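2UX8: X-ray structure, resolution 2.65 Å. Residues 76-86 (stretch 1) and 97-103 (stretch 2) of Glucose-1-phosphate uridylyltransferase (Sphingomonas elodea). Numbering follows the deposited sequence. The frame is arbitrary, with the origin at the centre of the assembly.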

# COMPACT_ATOMS: atom_id res chain seq x y z
N ASP C 76 2.73 -5.70 -7.25
CA ASP C 76 1.89 -5.13 -8.28
C ASP C 76 2.49 -5.28 -9.67
O ASP C 76 1.77 -5.48 -10.65
CB ASP C 76 1.64 -3.66 -7.99
CG ASP C 76 0.90 -3.45 -6.69
OD1 ASP C 76 0.05 -4.30 -6.36
OD2 ASP C 76 1.16 -2.45 -6.00
N HIS C 77 3.81 -5.21 -9.73
CA HIS C 77 4.50 -5.33 -11.00
C HIS C 77 4.18 -6.63 -11.73
O HIS C 77 4.14 -6.66 -12.96
CB HIS C 77 6.00 -5.23 -10.79
CG HIS C 77 6.79 -5.34 -12.05
ND1 HIS C 77 6.99 -4.27 -12.90
CD2 HIS C 77 7.36 -6.41 -12.65
CE1 HIS C 77 7.65 -4.68 -13.97
NE2 HIS C 77 7.89 -5.97 -13.84
N PHE C 78 3.94 -7.71 -10.98
CA PHE C 78 3.67 -8.99 -11.61
C PHE C 78 2.20 -9.38 -11.61
O PHE C 78 1.86 -10.56 -11.65
CB PHE C 78 4.49 -10.10 -10.94
CG PHE C 78 5.97 -9.95 -11.15
CD1 PHE C 78 6.75 -9.25 -10.24
CD2 PHE C 78 6.58 -10.49 -12.28
CE1 PHE C 78 8.13 -9.08 -10.45
CE2 PHE C 78 7.95 -10.34 -12.50
CZ PHE C 78 8.73 -9.63 -11.58
N ASP C 79 1.33 -8.39 -11.58
CA ASP C 79 -0.10 -8.65 -11.59
C ASP C 79 -0.65 -7.81 -12.74
O ASP C 79 0.08 -7.07 -13.39
CB ASP C 79 -0.70 -8.23 -10.24
CG ASP C 79 -2.06 -8.85 -9.98
OD1 ASP C 79 -2.51 -9.69 -10.79
OD2 ASP C 79 -2.67 -8.51 -8.95
N ILE C 80 -1.94 -7.92 -13.01
CA ILE C 80 -2.53 -7.12 -14.07
C ILE C 80 -2.62 -5.67 -13.62
O ILE C 80 -3.11 -5.37 -12.53
CB ILE C 80 -3.92 -7.64 -14.41
CG1 ILE C 80 -3.80 -9.07 -14.94
CG2 ILE C 80 -4.60 -6.71 -15.39
CD1 ILE C 80 -5.11 -9.73 -15.24
N ALA C 81 -2.12 -4.76 -14.45
CA ALA C 81 -2.16 -3.34 -14.17
C ALA C 81 -3.44 -2.86 -14.84
O ALA C 81 -3.42 -2.28 -15.93
CB ALA C 81 -0.95 -2.65 -14.76
N TYR C 82 -4.56 -3.14 -14.19
CA TYR C 82 -5.87 -2.82 -14.71
C TYR C 82 -6.07 -1.49 -15.43
O TYR C 82 -6.37 -1.48 -16.62
CB TYR C 82 -6.91 -2.97 -13.61
CG TYR C 82 -8.27 -3.28 -14.16
CD1 TYR C 82 -8.63 -4.58 -14.47
CD2 TYR C 82 -9.17 -2.26 -14.44
CE1 TYR C 82 -9.86 -4.87 -15.05
CE2 TYR C 82 -10.41 -2.53 -15.03
CZ TYR C 82 -10.75 -3.83 -15.33
OH TYR C 82 -11.96 -4.11 -15.91
N GLU C 83 -5.91 -0.37 -14.74
CA GLU C 83 -6.13 0.93 -15.37
C GLU C 83 -5.15 1.20 -16.50
O GLU C 83 -5.51 1.79 -17.52
CB GLU C 83 -6.06 2.05 -14.34
CG GLU C 83 -6.49 3.40 -14.89
CD GLU C 83 -6.53 4.48 -13.83
OE1 GLU C 83 -7.12 4.23 -12.77
OE2 GLU C 83 -5.96 5.58 -14.06
N LEU C 84 -3.90 0.78 -16.31
CA LEU C 84 -2.87 0.97 -17.33
C LEU C 84 -3.25 0.31 -18.64
O LEU C 84 -3.25 0.93 -19.69
CB LEU C 84 -1.56 0.37 -16.85
CG LEU C 84 -0.42 0.36 -17.87
CD1 LEU C 84 -0.06 1.78 -18.30
CD2 LEU C 84 0.77 -0.33 -17.24
N GLU C 85 -3.56 -0.98 -18.57
CA GLU C 85 -3.94 -1.74 -19.76
C GLU C 85 -5.16 -1.12 -20.43
O GLU C 85 -5.30 -1.18 -21.66
CB GLU C 85 -4.26 -3.21 -19.41
CG GLU C 85 -3.09 -3.98 -18.83
CD GLU C 85 -3.24 -5.49 -18.93
OE1 GLU C 85 -4.28 -5.95 -19.46
OE2 GLU C 85 -2.32 -6.22 -18.49
N ALA C 86 -6.05 -0.54 -19.63
CA ALA C 86 -7.25 0.09 -20.17
C ALA C 86 -6.85 1.36 -20.90
O ALA C 86 -7.30 1.62 -22.01
CB ALA C 86 -8.22 0.42 -19.06
N VAL C 97 4.54 -4.78 -24.86
CA VAL C 97 5.60 -4.22 -24.04
C VAL C 97 5.57 -4.78 -22.61
O VAL C 97 6.55 -4.67 -21.87
CB VAL C 97 5.48 -2.69 -24.01
CG1 VAL C 97 4.28 -2.27 -23.19
CG2 VAL C 97 6.73 -2.09 -23.45
N LEU C 98 4.45 -5.40 -22.25
CA LEU C 98 4.27 -5.98 -20.92
C LEU C 98 4.44 -7.50 -20.92
O LEU C 98 4.28 -8.15 -19.89
CB LEU C 98 2.86 -5.63 -20.41
CG LEU C 98 2.59 -4.40 -19.52
CD1 LEU C 98 3.56 -3.31 -19.78
CD2 LEU C 98 1.22 -3.90 -19.77
N ASP C 99 4.76 -8.06 -22.08
CA ASP C 99 4.94 -9.50 -22.22
C ASP C 99 5.97 -10.03 -21.25
O ASP C 99 7.11 -9.60 -21.27
CB ASP C 99 5.40 -9.83 -23.64
CG ASP C 99 4.26 -10.24 -24.54
OD1 ASP C 99 3.08 -10.03 -24.20
OD2 ASP C 99 4.57 -10.79 -25.62
N GLY C 100 5.57 -10.96 -20.40
CA GLY C 100 6.52 -11.52 -19.45
C GLY C 100 6.44 -10.89 -18.07
O GLY C 100 7.13 -11.31 -17.15
N THR C 101 5.61 -9.86 -17.93
CA THR C 101 5.47 -9.21 -16.64
C THR C 101 4.41 -9.91 -15.83
O THR C 101 4.26 -9.64 -14.64
CB THR C 101 5.06 -7.74 -16.75
OG1 THR C 101 3.80 -7.64 -17.42
CG2 THR C 101 6.09 -6.95 -17.50
N ARG C 102 3.67 -10.81 -16.46
CA ARG C 102 2.63 -11.50 -15.73
C ARG C 102 2.68 -12.98 -16.02
O ARG C 102 2.69 -13.38 -17.18
CB ARG C 102 1.27 -10.95 -16.12
CG ARG C 102 0.22 -11.10 -15.07
CD ARG C 102 -1.11 -10.75 -15.65
NE ARG C 102 -1.53 -11.77 -16.61
CZ ARG C 102 -2.46 -11.58 -17.54
NH1 ARG C 102 -3.08 -10.42 -17.64
NH2 ARG C 102 -2.78 -12.57 -18.35
N LEU C 103 2.73 -13.79 -14.97
CA LEU C 103 2.76 -15.23 -15.13
C LEU C 103 1.37 -15.79 -14.86
O LEU C 103 0.44 -15.04 -14.57
CB LEU C 103 3.77 -15.85 -14.17
CG LEU C 103 5.20 -16.09 -14.67
CD1 LEU C 103 5.82 -14.81 -15.17
CD2 LEU C 103 6.03 -16.66 -13.54
O HOH W 1 0.51 -7.81 -17.47

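Stretch 1 begins in the last part of a helix, runs through a loop, and enters a second helix at Y82, with A81 at the N-cap. D79 N donates to D76 O (3.1 Å). Stretch 2 follows a 3-10 segment with a type II beta turn from L98 to T101. T101 N closes the turn on L98 O at 2.9 Å, and T101 OG1 donates to the same oxygen at 2.6 Å. G100 has phi/psi of 97/-5, where a CB would jam against the carbonyl O of D99.

The nearest CA atoms across the stretches are those of F78 and R102, 4.9 Å apart. No direct hydrogen bond joins the stretches. The polar link here is a CA-H...O contact, F78 CA to T101 O, at 3.2 Å. H77 O also lies 3.4 Å from T101 O, but both are acceptors.

R102 extends along the loop. Its CG lies 3.8 Å from F78 O, and its NH1 reaches I80 CG1 at 3.1 Å, a close approach in a poorly ordered side chain. R102 NH1 and E85 OE2 carry opposite charges but stand 4.4 Å apart, too far for a salt bridge. Water 1 donates to T101 OG1 (3.3 Å) and weakly to E85 OE2 (3.4 Å), bridging the stretches. Beyond it, L84 CD2 meets L98 CD2 at 4.4 Å, a loose apolar contact.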